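Local coordinates for uncharacterized protein (Bacteroides ovatus, PDB 4FXT) that is of unknown function but probably pairs a transthyretin-like N-terminal domain with an E-set-like beta-sandwich domain, at residues 96-101 with 116-121; 132-137 with 177-182. All coordinates share one frame; numbering follows the deposited sequence.

Interaction 1 (96-101 with 116-121); sequences PYFFVR and FTINKV
Phe98 and Lys120 lie side by side on one face of an antiparallel strand pair, with ring atom CE2 of Phe98 3.6 Å from Lys120 CB. Lys120 CG stands anti to the backbone N (chi1 -179°), which brings it alongside ring atoms CE2 and CZ. Phe98 CD2 also meets Ile118 CG2 at 4.2 Å. Phe98, Val100 and Ile118 are buried and make this the packed side, with Lys120 partly exposed at its margin. The other face carries the partly exposed Thr117, Asn119 and Arg101 beside the buried Phe99. Backbone bonds pair Phe99 with Asn119 and Arg101 with Thr117, and Val121 N donates to Tyr97 O. Arg101 NE, in the plane of the Asn119 carboxamide, donates to Asn119 OD1 at 2.8 Å, but the bond is bent (138°) and OD1 is tilted from the guanidinium plane; Arg101 NH2 adds a weak bond. The two planes stand 64° apart. OD1 also reaches the edge of the Phe99 ring, while Phe99 CE2 sits 3.3 Å above the Arg101 guanidinium plane, toward its rim. Asn119 ND2 is hydrogen-bonded to Asp158, and Arg101 NH1 forms a salt bridge with Asp17. The pair is the open end of the hairpin of strands 98-108 and 111-120; its apolar face packs on Val183 of strand 176-185 and on Met127 and Val130 of strand 127-135, and Tyr16 of strand 7-16 meets Phe99 edge-to-face.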
loop_
_atom_site.group_PDB
_atom_site.type_symbol
_atom_site.label_atom_id
_atom_site.label_comp_id
_atom_site.label_asym_id
_atom_site.label_seq_id
_atom_site.Cartn_x
_atom_site.Cartn_y
_atom_site.Cartn_z
ATOM N N PRO A 96 7.750 3.947 -5.121
ATOM C CA PRO A 96 7.679 4.226 -3.674
ATOM C C PRO A 96 9.007 4.755 -3.122
ATOM O O PRO A 96 10.062 4.543 -3.740
ATOM C CB PRO A 96 7.345 2.858 -3.052
ATOM C CG PRO A 96 7.162 1.919 -4.162
ATOM C CD PRO A 96 7.714 2.494 -5.391
ATOM N N TYR A 97 8.964 5.467 -1.970
ATOM C CA TYR A 97 10.199 5.984 -1.381
ATOM C C TYR A 97 10.940 4.800 -0.763
ATOM O O TYR A 97 12.123 4.560 -1.044
ATOM C CB TYR A 97 9.901 7.102 -0.387
ATOM C CG TYR A 97 9.191 8.270 -1.047
ATOM C CD1 TYR A 97 9.884 9.166 -1.854
ATOM C CD2 TYR A 97 7.827 8.492 -0.847
ATOM C CE1 TYR A 97 9.234 10.223 -2.486
ATOM C CE2 TYR A 97 7.171 9.557 -1.456
ATOM C CZ TYR A 97 7.884 10.427 -2.271
ATOM O OH TYR A 97 7.292 11.513 -2.876
ATOM N N PHE A 98 10.182 3.990 -0.037
ATOM C CA PHE A 98 10.556 2.725 0.561
ATOM C C PHE A 98 9.535 1.681 0.163
ATOM O O PHE A 98 8.333 2.006 0.061
ATOM C CB PHE A 98 10.673 2.855 2.082
ATOM C CG PHE A 98 11.837 3.672 2.580
ATOM C CD1 PHE A 98 11.722 5.044 2.748
ATOM C CD2 PHE A 98 13.035 3.064 2.915
ATOM C CE1 PHE A 98 12.795 5.802 3.215
ATOM C CE2 PHE A 98 14.102 3.816 3.404
ATOM C CZ PHE A 98 13.980 5.184 3.536
ATOM N N PHE A 99 9.997 0.453 -0.116
ATOM C CA PHE A 99 9.097 -0.618 -0.537
ATOM C C PHE A 99 9.223 -1.821 0.406
ATOM O O PHE A 99 10.330 -2.156 0.837
ATOM C CB PHE A 99 9.388 -1.012 -1.995
ATOM C CG PHE A 99 8.531 -2.125 -2.568
ATOM C CD1 PHE A 99 7.167 -1.930 -2.806
ATOM C CD2 PHE A 99 9.095 -3.333 -2.935
ATOM C CE1 PHE A 99 6.372 -2.954 -3.343
ATOM C CE2 PHE A 99 8.308 -4.347 -3.497
ATOM C CZ PHE A 99 6.952 -4.152 -3.702
ATOM N N VAL A 100 8.073 -2.435 0.757
ATOM C CA VAL A 100 8.039 -3.619 1.630
ATOM C C VAL A 100 7.754 -4.861 0.781
ATOM O O VAL A 100 6.701 -4.908 0.134
ATOM C CB VAL A 100 7.006 -3.501 2.798
ATOM C CG1 VAL A 100 7.257 -4.598 3.839
ATOM C CG2 VAL A 100 7.084 -2.135 3.476
ATOM N N ARG A 101 8.671 -5.849 0.778
ATOM C CA ARG A 101 8.407 -7.139 0.064
ATOM C C ARG A 101 8.741 -8.396 0.914
ATOM O O ARG A 101 9.331 -8.328 2.003
ATOM C CB ARG A 101 9.192 -7.264 -1.258
ATOM C CG ARG A 101 10.689 -7.584 -1.094
ATOM C CD ARG A 101 11.351 -7.622 -2.443
ATOM N NE ARG A 101 11.432 -6.289 -3.047
ATOM C CZ ARG A 101 11.411 -6.055 -4.355
ATOM N NH1 ARG A 101 11.216 -7.056 -5.217
ATOM N NH2 ARG A 101 11.535 -4.813 -4.814
ATOM N N PHE A 116 10.133 -9.796 6.962
ATOM C CA PHE A 116 9.948 -8.809 5.909
ATOM C C PHE A 116 11.276 -8.228 5.409
ATOM O O PHE A 116 12.276 -8.203 6.132
ATOM C CB PHE A 116 9.064 -7.655 6.450
ATOM C CG PHE A 116 9.575 -7.063 7.737
ATOM C CD1 PHE A 116 9.253 -7.640 8.966
ATOM C CD2 PHE A 116 10.423 -5.958 7.727
ATOM C CE1 PHE A 116 9.771 -7.115 10.162
ATOM C CE2 PHE A 116 10.914 -5.419 8.925
ATOM C CZ PHE A 116 10.577 -5.993 10.133
ATOM N N THR A 117 11.244 -7.703 4.184
ATOM C CA THR A 117 12.367 -7.047 3.539
ATOM C C THR A 117 11.937 -5.634 3.171
ATOM O O THR A 117 10.768 -5.402 2.812
ATOM C CB THR A 117 12.802 -7.882 2.338
ATOM O OG1 THR A 117 13.014 -9.234 2.774
ATOM C CG2 THR A 117 14.049 -7.316 1.641
ATOM N N ILE A 118 12.870 -4.676 3.298
ATOM C CA ILE A 118 12.622 -3.239 3.034
ATOM C C ILE A 118 13.675 -2.722 2.103
ATOM O O ILE A 118 14.870 -2.944 2.326
ATOM C CB ILE A 118 12.568 -2.394 4.336
ATOM C CG1 ILE A 118 11.470 -2.945 5.303
ATOM C CG2 ILE A 118 12.361 -0.905 4.029
ATOM C CD1 ILE A 118 11.434 -2.321 6.668
ATOM N N ASN A 119 13.238 -2.017 1.049
ATOM C CA ASN A 119 14.132 -1.403 0.057
ATOM C C ASN A 119 14.035 0.108 0.088
ATOM O O ASN A 119 12.937 0.635 0.256
ATOM C CB ASN A 119 13.783 -1.904 -1.344
ATOM C CG ASN A 119 13.809 -3.419 -1.534
ATOM O OD1 ASN A 119 12.830 -4.029 -2.031
ATOM N ND2 ASN A 119 14.889 -4.076 -1.090
ATOM N N LYS A 120 15.161 0.809 -0.051
ATOM C CA LYS A 120 15.155 2.269 -0.180
ATOM C C LYS A 120 15.228 2.522 -1.670
ATOM O O LYS A 120 16.280 2.267 -2.280
ATOM C CB LYS A 120 16.267 2.939 0.639
ATOM C CG LYS A 120 16.302 4.470 0.563
ATOM C CD LYS A 120 17.435 5.006 1.417
ATOM C CE LYS A 120 17.610 6.468 1.265
ATOM N NZ LYS A 120 18.664 6.973 2.179
ATOM N N VAL A 121 14.071 2.857 -2.283
ATOM C CA VAL A 121 13.937 3.017 -3.739
ATOM C C VAL A 121 14.375 4.459 -4.152
ATOM O O VAL A 121 15.111 4.592 -5.131
ATOM C CB VAL A 121 12.486 2.695 -4.162
ATOM C CG1 VAL A 121 12.299 2.806 -5.674
ATOM C CG2 VAL A 121 12.074 1.308 -3.675
#

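Interaction 2 (132-137 with 177-182). With EDO (1,2-ethanediol), chain O.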
loop_
_atom_site.group_PDB
_atom_site.type_symbol
_atom_site.label_atom_id
_atom_site.label_comp_id
_atom_site.label_asym_id
_atom_site.label_seq_id
_atom_site.Cartn_x
_atom_site.Cartn_y
_atom_site.Cartn_z
ATOM N N ILE A 132 4.666 -2.815 12.594
ATOM C CA ILE A 132 3.929 -4.068 12.444
ATOM C C ILE A 132 2.553 -3.803 13.025
ATOM O O ILE A 132 2.459 -3.278 14.134
ATOM C CB ILE A 132 4.598 -5.344 13.034
ATOM C CG1 ILE A 132 6.012 -5.601 12.480
ATOM C CG2 ILE A 132 3.720 -6.589 12.852
ATOM C CD1 ILE A 132 6.980 -5.119 13.321
ATOM N N TYR A 133 1.489 -4.118 12.269
ATOM C CA TYR A 133 0.116 -3.856 12.701
ATOM C C TYR A 133 -0.703 -5.143 12.700
ATOM O O TYR A 133 -0.514 -5.993 11.825
ATOM C CB TYR A 133 -0.509 -2.808 11.778
ATOM C CG TYR A 133 0.335 -1.548 11.693
ATOM C CD1 TYR A 133 0.314 -0.603 12.715
ATOM C CD2 TYR A 133 1.168 -1.310 10.604
ATOM C CE1 TYR A 133 1.137 0.523 12.678
ATOM C CE2 TYR A 133 1.968 -0.174 10.540
ATOM C CZ TYR A 133 1.953 0.739 11.585
ATOM O OH TYR A 133 2.773 1.842 11.584
ATOM N N LEU A 134 -1.560 -5.304 13.720
ATOM C CA LEU A 134 -2.531 -6.401 13.852
ATOM C C LEU A 134 -3.913 -5.810 13.921
ATOM O O LEU A 134 -4.113 -4.868 14.689
ATOM C CB LEU A 134 -2.281 -7.323 15.071
ATOM C CG LEU A 134 -0.878 -7.993 15.258
ATOM C CD1 LEU A 134 -0.824 -8.751 16.545
ATOM C CD2 LEU A 134 -0.503 -8.901 14.092
ATOM N N GLY A 135 -4.839 -6.319 13.103
ATOM C CA GLY A 135 -6.219 -5.841 13.038
ATOM C C GLY A 135 -7.259 -6.941 13.008
ATOM O O GLY A 135 -6.932 -8.098 12.715
ATOM N N THR A 136 -8.527 -6.592 13.316
ATOM C CA THR A 136 -9.605 -7.591 13.322
ATOM C C THR A 136 -10.063 -7.855 11.866
ATOM O O THR A 136 -10.398 -8.995 11.517
ATOM C CB THR A 136 -10.796 -7.177 14.225
ATOM O OG1 THR A 136 -11.357 -5.976 13.743
ATOM C CG2 THR A 136 -10.415 -6.940 15.668
ATOM N N GLY A 137 -10.038 -6.795 11.042
ATOM C CA GLY A 137 -10.474 -6.818 9.654
ATOM C C GLY A 137 -9.395 -6.687 8.600
ATOM O O GLY A 137 -8.306 -6.205 8.875
ATOM N N LEU A 177 -6.594 -13.261 12.488
ATOM C CA LEU A 177 -6.396 -11.814 12.453
ATOM C C LEU A 177 -5.684 -11.420 11.156
ATOM O O LEU A 177 -5.183 -12.267 10.420
ATOM C CB LEU A 177 -5.629 -11.271 13.680
ATOM C CG LEU A 177 -4.210 -11.856 14.017
ATOM C CD1 LEU A 177 -3.126 -11.503 12.970
ATOM C CD2 LEU A 177 -3.740 -11.363 15.352
ATOM N N TYR A 178 -5.597 -10.125 10.915
ATOM C CA TYR A 178 -4.895 -9.610 9.754
ATOM C C TYR A 178 -3.664 -8.896 10.244
ATOM O O TYR A 178 -3.716 -8.186 11.256
ATOM C CB TYR A 178 -5.800 -8.715 8.909
ATOM C CG TYR A 178 -6.956 -9.487 8.300
ATOM C CD1 TYR A 178 -8.153 -9.660 8.998
ATOM C CD2 TYR A 178 -6.853 -10.047 7.029
ATOM C CE1 TYR A 178 -9.223 -10.356 8.435
ATOM C CE2 TYR A 178 -7.912 -10.745 6.457
ATOM C CZ TYR A 178 -9.091 -10.912 7.170
ATOM O OH TYR A 178 -10.109 -11.654 6.628
ATOM N N ALA A 179 -2.528 -9.174 9.589
ATOM C CA ALA A 179 -1.232 -8.619 9.951
ATOM C C ALA A 179 -0.654 -7.880 8.796
ATOM O O ALA A 179 -0.924 -8.246 7.645
ATOM C CB ALA A 179 -0.297 -9.719 10.396
ATOM N N ARG A 180 0.135 -6.835 9.080
ATOM C CA ARG A 180 0.689 -5.998 8.017
ATOM C C ARG A 180 1.928 -5.220 8.476
ATOM O O ARG A 180 2.025 -4.844 9.643
ATOM C CB ARG A 180 -0.408 -5.006 7.580
ATOM C CG ARG A 180 -0.350 -4.626 6.139
ATOM C CD ARG A 180 -1.516 -3.754 5.792
ATOM N NE ARG A 180 -1.487 -3.407 4.375
ATOM C CZ ARG A 180 -2.159 -2.400 3.837
ATOM N NH1 ARG A 180 -2.882 -1.593 4.603
ATOM N NH2 ARG A 180 -2.062 -2.150 2.538
ATOM N N VAL A 181 2.839 -4.940 7.547
ATOM C CA VAL A 181 4.083 -4.206 7.812
ATOM C C VAL A 181 4.028 -2.898 7.030
ATOM O O VAL A 181 3.679 -2.925 5.849
ATOM C CB VAL A 181 5.362 -5.038 7.472
ATOM C CG1 VAL A 181 6.624 -4.278 7.816
ATOM C CG2 VAL A 181 5.364 -6.390 8.164
ATOM N N GLY A 182 4.356 -1.778 7.690
ATOM C CA GLY A 182 4.350 -0.451 7.082
ATOM C C GLY A 182 5.652 0.278 7.266
ATOM O O GLY A 182 6.235 0.201 8.335
HETATM C C1 EDO O . -8.479 -3.044 11.917
HETATM O O1 EDO O . -9.461 -3.807 11.196
HETATM C C2 EDO O . -8.851 -2.761 13.412
HETATM O O2 EDO O . -8.814 -3.928 14.228
#
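Tyr178 turns its ring edge to the backbone that follows strand 132-135: Thr136 O and Gly135 O lie at the ring edge, Thr136 O 3.4 Å from CD1 of Tyr178, and the carbonyl carbon of Gly137 comes obliquely onto the same CD1. The ring of Tyr133, at the other end, has Gly182 N at its edge, 4.0 Å from Tyr133 CE2, and Arg180 O at an oblique approach. An alanine in place of Tyr178 would probably open a gap beside Thr136 and Gly137 and leave their backbone freer to shift. Between the two rings the strands are stitched by paired bonds, Tyr133 with Arg180 and Gly135 with Tyr178; Tyr178 N to Gly135 O is nearly straight at 176°. The opposite face is apolar. Here Leu134 CG stands beside its backbone N (chi1 -54°), and branch CD2 of Leu134 lies 3.8 Å from Ala179 CB and 3.9 Å from Leu177 CD1. Beyond Gly135 the chain leaves the strand and its amides grip a 1,2-ethanediol (EDO), probably from the crystallisation liquor. Thr136 N donates to EDO O2 at 2.8 Å. Gly137 N donates to EDO O1 at 3.0 Å, and Leu139 O and Glu146 OE1 also bond the diol. The guanidinium of Arg180 is held by three backbone oxygens, those of Val23, Thr140 and Ser194. Strands 127-135 and 176-185 form the middle of a four-stranded antiparallel sheet, flanked by 147-150 and 192-200; its apolar face meets Ile165 of strand 160-166 and Phe105 of strand 98-108.

From the N-terminal part the chain runs into strand 98-108. Interaction 1 then closes a hairpin of 14 intervening residues, pairing the start of strand 98-108 with the end of strand 111-120. Strand 127-135 follows directly, and interaction 2 closes a longer excursion of 39 residues, so the two contacts run in series and neither nests in the other. That excursion supplies strand 147-150 to the sheet of interaction 2, yet sends strand 160-166 back beside strand 111-120, in the sheet of interaction 1. The two contacts touch where Val181 CG1 packs on Val100 CG1 at 4.0 Å and on the Phe116 ring, one of the places where the two sheets of the beta sandwich face each other.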